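Local coordinates for protein phage terminase large subunit (Thermus phage P7426, PDB 4ZNK) that probably acts as the ATP-driven motor and endonuclease of viral DNA packaging, present here as its N-terminal ATPase domain, at residues L9-K14 and S53-F58; L111-D116 and A124-T129. All coordinates share one frame; numbering follows the deposited sequence.

Interaction 1 (L9-K14 and S53-F58)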
loop_
_atom_site.group_PDB
_atom_site.type_symbol
_atom_site.label_atom_id
_atom_site.label_comp_id
_atom_site.label_asym_id
_atom_site.label_seq_id
_atom_site.Cartn_x
_atom_site.Cartn_y
_atom_site.Cartn_z
ATOM N N LEU A 9 -5.358 -11.543 10.816
ATOM C CA LEU A 9 -4.060 -11.329 11.446
ATOM C C LEU A 9 -3.481 -9.950 11.130
ATOM O O LEU A 9 -3.569 -9.471 9.993
ATOM C CB LEU A 9 -3.073 -12.393 11.008
ATOM C CG LEU A 9 -3.480 -13.844 11.296
ATOM C CD1 LEU A 9 -2.325 -14.725 10.934
ATOM C CD2 LEU A 9 -3.887 -14.065 12.739
ATOM N N ARG A 10 -2.891 -9.328 12.147
ATOM C CA ARG A 10 -2.311 -7.980 12.004
ATOM C C ARG A 10 -0.936 -7.928 12.657
ATOM O O ARG A 10 -0.675 -8.639 13.625
ATOM C CB ARG A 10 -3.236 -6.933 12.617
ATOM C CG ARG A 10 -4.604 -6.829 11.932
ATOM C CD ARG A 10 -4.554 -5.947 10.688
ATOM N NE ARG A 10 -3.948 -6.616 9.547
ATOM C CZ ARG A 10 -3.064 -6.085 8.705
ATOM N NH1 ARG A 10 -2.625 -4.836 8.841
ATOM N NH2 ARG A 10 -2.602 -6.832 7.711
ATOM N N PRO A 11 -0.030 -7.105 12.110
ATOM C CA PRO A 11 1.331 -7.069 12.651
ATOM C C PRO A 11 1.408 -6.556 14.091
ATOM O O PRO A 11 0.660 -5.686 14.541
ATOM C CB PRO A 11 2.070 -6.129 11.687
ATOM C CG PRO A 11 1.015 -5.323 11.056
ATOM C CD PRO A 11 -0.180 -6.227 10.940
ATOM N N SER A 12 2.352 -7.131 14.809
ATOM C CA SER A 12 2.554 -6.853 16.213
ATOM C C SER A 12 3.618 -5.806 16.410
ATOM O O SER A 12 4.416 -5.541 15.503
ATOM C CB SER A 12 2.986 -8.119 16.954
ATOM O OG SER A 12 4.275 -8.504 16.498
ATOM N N ASP A 13 3.658 -5.270 17.629
ATOM C CA ASP A 13 4.749 -4.430 18.066
ATOM C C ASP A 13 6.108 -5.094 17.886
ATOM O O ASP A 13 7.075 -4.427 17.514
ATOM C CB ASP A 13 4.534 -3.990 19.534
ATOM C CG ASP A 13 4.248 -5.157 20.510
ATOM O OD1 ASP A 13 4.355 -6.358 20.152
ATOM O OD2 ASP A 13 3.938 -4.844 21.684
ATOM N N LYS A 14 6.199 -6.403 18.113
ATOM C CA LYS A 14 7.476 -7.098 17.961
ATOM C C LYS A 14 7.916 -7.130 16.495
ATOM O O LYS A 14 9.096 -6.985 16.191
ATOM C CB LYS A 14 7.380 -8.539 18.518
ATOM C CG LYS A 14 8.659 -9.376 18.405
ATOM C CD LYS A 14 9.803 -8.783 19.236
ATOM C CE LYS A 14 10.975 -9.721 19.344
ATOM N NZ LYS A 14 11.928 -9.275 20.408
ATOM N N SER A 53 5.082 -1.445 2.246
ATOM C CA SER A 53 6.119 -2.466 2.181
ATOM C C SER A 53 6.062 -3.339 3.435
ATOM O O SER A 53 6.175 -4.554 3.340
ATOM C CB SER A 53 7.515 -1.848 1.994
ATOM O OG SER A 53 7.965 -1.130 3.127
ATOM N N VAL A 54 5.834 -2.724 4.597
ATOM C CA VAL A 54 5.713 -3.452 5.859
ATOM C C VAL A 54 4.527 -4.422 5.827
ATOM O O VAL A 54 4.630 -5.537 6.322
ATOM C CB VAL A 54 5.594 -2.437 7.050
ATOM C CG1 VAL A 54 5.171 -3.105 8.351
ATOM C CG2 VAL A 54 6.931 -1.739 7.253
ATOM N N GLU A 55 3.408 -3.996 5.242
ATOM C CA GLU A 55 2.250 -4.864 5.068
ATOM C C GLU A 55 2.604 -6.090 4.208
ATOM O O GLU A 55 2.259 -7.219 4.558
ATOM C CB GLU A 55 1.077 -4.083 4.450
ATOM C CG GLU A 55 0.389 -3.105 5.407
ATOM C CD GLU A 55 -0.567 -3.789 6.376
ATOM O OE1 GLU A 55 -1.172 -4.818 6.013
ATOM O OE2 GLU A 55 -0.713 -3.306 7.513
ATOM N N ALA A 56 3.326 -5.890 3.108
ATOM C CA ALA A 56 3.716 -7.023 2.269
ATOM C C ALA A 56 4.669 -7.964 3.016
ATOM O O ALA A 56 4.498 -9.184 2.982
ATOM C CB ALA A 56 4.347 -6.534 0.953
ATOM N N VAL A 57 5.670 -7.422 3.702
ATOM C CA VAL A 57 6.570 -8.265 4.479
ATOM C C VAL A 57 5.805 -9.073 5.523
ATOM O O VAL A 57 6.127 -10.242 5.763
ATOM C CB VAL A 57 7.673 -7.431 5.197
ATOM C CG1 VAL A 57 8.576 -8.312 5.999
ATOM C CG2 VAL A 57 8.499 -6.663 4.173
ATOM N N PHE A 58 4.820 -8.444 6.155
ATOM C CA PHE A 58 4.035 -9.118 7.189
ATOM C C PHE A 58 3.368 -10.365 6.615
ATOM O O PHE A 58 3.440 -11.447 7.201
ATOM C CB PHE A 58 2.984 -8.182 7.795
ATOM C CG PHE A 58 2.001 -8.888 8.693
ATOM C CD1 PHE A 58 2.380 -9.298 9.955
ATOM C CD2 PHE A 58 0.706 -9.154 8.273
ATOM C CE1 PHE A 58 1.489 -9.961 10.770
ATOM C CE2 PHE A 58 -0.179 -9.816 9.096
ATOM C CZ PHE A 58 0.217 -10.215 10.330
#

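Interaction 2 (L111-D116 and A124-T129). With SO4 (sulfate ion), chain E.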
loop_
_atom_site.group_PDB
_atom_site.type_symbol
_atom_site.label_atom_id
_atom_site.label_comp_id
_atom_site.label_asym_id
_atom_site.label_seq_id
_atom_site.Cartn_x
_atom_site.Cartn_y
_atom_site.Cartn_z
ATOM N N LEU A 111 10.305 -14.622 -3.548
ATOM C CA LEU A 111 9.754 -15.823 -2.899
ATOM C C LEU A 111 10.335 -15.962 -1.518
ATOM O O LEU A 111 11.515 -15.693 -1.300
ATOM C CB LEU A 111 10.048 -17.101 -3.713
ATOM C CG LEU A 111 9.591 -17.154 -5.176
ATOM C CD1 LEU A 111 10.231 -18.363 -5.847
ATOM C CD2 LEU A 111 8.086 -17.245 -5.294
ATOM N N VAL A 112 9.496 -16.365 -0.565
ATOM C CA VAL A 112 9.973 -16.660 0.767
ATOM C C VAL A 112 9.510 -18.103 1.039
ATOM O O VAL A 112 8.314 -18.350 1.219
ATOM C CB VAL A 112 9.436 -15.677 1.839
ATOM C CG1 VAL A 112 9.963 -16.048 3.217
ATOM C CG2 VAL A 112 9.835 -14.229 1.511
ATOM N N HIS A 113 10.458 -19.032 1.020
ATOM C CA HIS A 113 10.176 -20.454 1.259
ATOM C C HIS A 113 10.138 -20.698 2.749
ATOM O O HIS A 113 11.040 -20.260 3.456
ATOM C CB HIS A 113 11.238 -21.340 0.615
ATOM C CG HIS A 113 11.371 -21.130 -0.857
ATOM N ND1 HIS A 113 10.371 -21.459 -1.743
ATOM C CD2 HIS A 113 12.363 -20.580 -1.592
ATOM C CE1 HIS A 113 10.756 -21.146 -2.969
ATOM N NE2 HIS A 113 11.960 -20.610 -2.902
ATOM N N HIS A 114 9.116 -21.418 3.215
ATOM C CA HIS A 114 8.967 -21.696 4.617
ATOM C C HIS A 114 9.205 -23.186 4.800
ATOM O O HIS A 114 8.642 -23.982 4.059
ATOM C CB HIS A 114 7.573 -21.316 5.107
ATOM C CG HIS A 114 7.378 -19.852 5.328
ATOM N ND1 HIS A 114 7.432 -19.270 6.582
ATOM C CD2 HIS A 114 7.110 -18.853 4.461
ATOM C CE1 HIS A 114 7.214 -17.973 6.469
ATOM N NE2 HIS A 114 7.019 -17.693 5.192
ATOM N N TYR A 115 10.039 -23.539 5.767
ATOM C CA TYR A 115 10.376 -24.938 6.032
ATOM C C TYR A 115 9.811 -25.375 7.381
ATOM O O TYR A 115 9.457 -24.538 8.236
ATOM C CB TYR A 115 11.889 -25.125 5.999
ATOM C CG TYR A 115 12.465 -25.071 4.605
ATOM C CD1 TYR A 115 12.838 -26.231 3.950
ATOM C CD2 TYR A 115 12.624 -23.852 3.928
ATOM C CE1 TYR A 115 13.355 -26.199 2.676
ATOM C CE2 TYR A 115 13.144 -23.815 2.640
ATOM C CZ TYR A 115 13.504 -24.994 2.025
ATOM O OH TYR A 115 14.023 -24.992 0.760
ATOM N N ASP A 116 9.765 -26.687 7.599
ATOM C CA ASP A 116 9.194 -27.232 8.828
ATOM C C ASP A 116 10.192 -27.216 9.998
ATOM O O ASP A 116 9.883 -27.644 11.099
ATOM C CB ASP A 116 8.690 -28.655 8.566
ATOM C CG ASP A 116 9.822 -29.663 8.327
ATOM O OD1 ASP A 116 10.992 -29.263 8.142
ATOM O OD2 ASP A 116 9.528 -30.877 8.320
ATOM N N ALA A 124 15.183 -31.039 6.498
ATOM C CA ALA A 124 14.316 -29.869 6.348
ATOM C C ALA A 124 13.408 -29.991 5.126
ATOM O O ALA A 124 13.878 -30.187 4.007
ATOM C CB ALA A 124 15.157 -28.608 6.267
ATOM N N LYS A 125 12.100 -29.882 5.347
ATOM C CA LYS A 125 11.129 -29.907 4.252
ATOM C C LYS A 125 10.385 -28.586 4.116
ATOM O O LYS A 125 9.987 -27.971 5.111
ATOM C CB LYS A 125 10.110 -31.023 4.460
ATOM C CG LYS A 125 10.709 -32.426 4.512
ATOM C CD LYS A 125 9.629 -33.484 4.663
ATOM C CE LYS A 125 8.795 -33.298 5.941
ATOM N NZ LYS A 125 7.740 -34.356 6.110
ATOM N N ARG A 126 10.167 -28.193 2.868
ATOM C CA ARG A 126 9.438 -26.985 2.521
ATOM C C ARG A 126 7.932 -27.171 2.725
ATOM O O ARG A 126 7.349 -28.089 2.161
ATOM C CB ARG A 126 9.738 -26.639 1.067
ATOM C CG ARG A 126 9.663 -25.181 0.713
ATOM C CD ARG A 126 10.014 -24.969 -0.764
ATOM N NE ARG A 126 9.319 -25.949 -1.593
ATOM C CZ ARG A 126 8.020 -25.899 -1.882
ATOM N NH1 ARG A 126 7.268 -24.899 -1.425
ATOM N NH2 ARG A 126 7.475 -26.852 -2.632
ATOM N N VAL A 127 7.295 -26.318 3.526
ATOM C CA VAL A 127 5.854 -26.456 3.766
ATOM C C VAL A 127 4.996 -25.440 3.025
ATOM O O VAL A 127 3.801 -25.657 2.825
ATOM C CB VAL A 127 5.558 -26.384 5.270
ATOM C CG1 VAL A 127 6.159 -27.607 5.952
ATOM C CG2 VAL A 127 6.106 -25.114 5.886
ATOM N N ALA A 128 5.594 -24.338 2.591
ATOM C CA ALA A 128 4.844 -23.359 1.841
ATOM C C ALA A 128 5.814 -22.343 1.291
ATOM O O ALA A 128 6.899 -22.178 1.844
ATOM C CB ALA A 128 3.782 -22.667 2.726
ATOM N N THR A 129 5.423 -21.706 0.189
ATOM C CA THR A 129 6.191 -20.622 -0.414
ATOM C C THR A 129 5.328 -19.362 -0.585
ATOM O O THR A 129 4.339 -19.362 -1.312
ATOM C CB THR A 129 6.769 -21.050 -1.785
ATOM O OG1 THR A 129 7.733 -22.079 -1.585
ATOM C CG2 THR A 129 7.456 -19.876 -2.480
HETATM S S SO4 E . 8.216 -36.060 2.611
HETATM O O1 SO4 E . 7.910 -37.490 2.676
HETATM O O2 SO4 E . 7.587 -35.443 3.781
HETATM O O3 SO4 E . 9.666 -35.870 2.632
HETATM O O4 SO4 E . 7.709 -35.445 1.383
#

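Interaction 1 (L9-K14 and S53-F58)
The carboxylate oxygen OE2 of Glu55 takes a hydrogen bond from Arg10 NH1 at 2.8 Å and another from His31 ND1. Arg10 NH2 reaches Glu55 OE1 at 3.0 Å, and Arg38 adds a second salt bridge there. Arg10 thus meets the acid end-on with two nitrogens, each facing a syn lone pair, and the guanidinium and carboxylate planes lie only 20° apart. Arginine suits the place because its flat end matches a carboxylate atom for atom. The CB of Arg10 points away from helix 48-62, and bends at chi2 and chi3 (-83° and 77°) fold the chain back toward Glu55. Arg10 NE also bonds to Leu9 O at 2.9 Å, probably steadying the bend.

Pro11 lies over one face of the Phe58 ring, its CD 3.8 Å from the centroid and almost on the ring normal, a CH-pi contact; a proline CD, polarised by its nitrogen, suits an aromatic face. Pro11 CB also meets Phe58 CD1 at 3.6 Å. The Glu55 carboxylate probably stays ionised, with two arginines and a histidine around it; Arg10 ties the N-terminal arm to helix 48-62, while His31 and Arg38 join that helix to helix 25-32 and strand 37-42.

Interaction 2 (L111-D116 and A124-T129)
A classic beta bulge interrupts the hairpin of strands 109-115 and 126-136, where Val127 and Ala128 both face His114. Val127 N gives a 2.7 Å hydrogen bond to His114 O, and Ala128 N adds a weak one to the same oxygen. His114 N donates to Ala128 O at 2.7 Å, nearly in line with the carbonyl. The extra residue shifts the register by one between His114 and Tyr115.

In the non-hydrogen-bonded pair His113-Thr129 the side chains lie side by side, and Thr129 OG1 meets His113 ND1 at the ring edge, 2.7 Å away. Gln102 holds the NE2 of His113, so both ring nitrogens are engaged. Tyr115 offers its ring face to the aliphatic part of Arg126, whose CG sits 4.2 Å from the centroid; an arginine's methylene chain suits this CH-pi contact.

Toward the connecting loop, Asp116 N bonds to Lys125 O at 2.8 Å, and Lys125 N answers to Asp116 OD1 at 3.1 Å, approaching from above the carboxylate plane. With CG between backbone N and carbonyl carbon (chi1 69°), the Asp116 carboxylate turns back to that amide. Lys125 NZ holds a sulfate, probably from crystallisation. The backbone bonds around Val127-Ala128 are those of an antiparallel hairpin with a classic bulge.

Overall arrangement
Helix 48-62 connects the two regions. Glu55 and Phe58 carry interaction 1, and further along the same helix Leu60 and Phe61 pack on Val112, while Leu60 O accepts a hydrogen bond from His114 of interaction 2. The contacts' centres are 19 Å apart and their nearest atoms about 7 Å, so they do not touch directly. Interaction 1 lies nearer the nucleotide site: the Glu55 side chain is about 8 Å from that of Gln27, an ADP-binding residue, and helix 48-62 begins with Lys48, which also binds ADP. Interaction 2 is remote from the annotated sites, in the antiparallel part of the sheet whose parallel strands include strand 150-154, which carries the predicted Walker B motif.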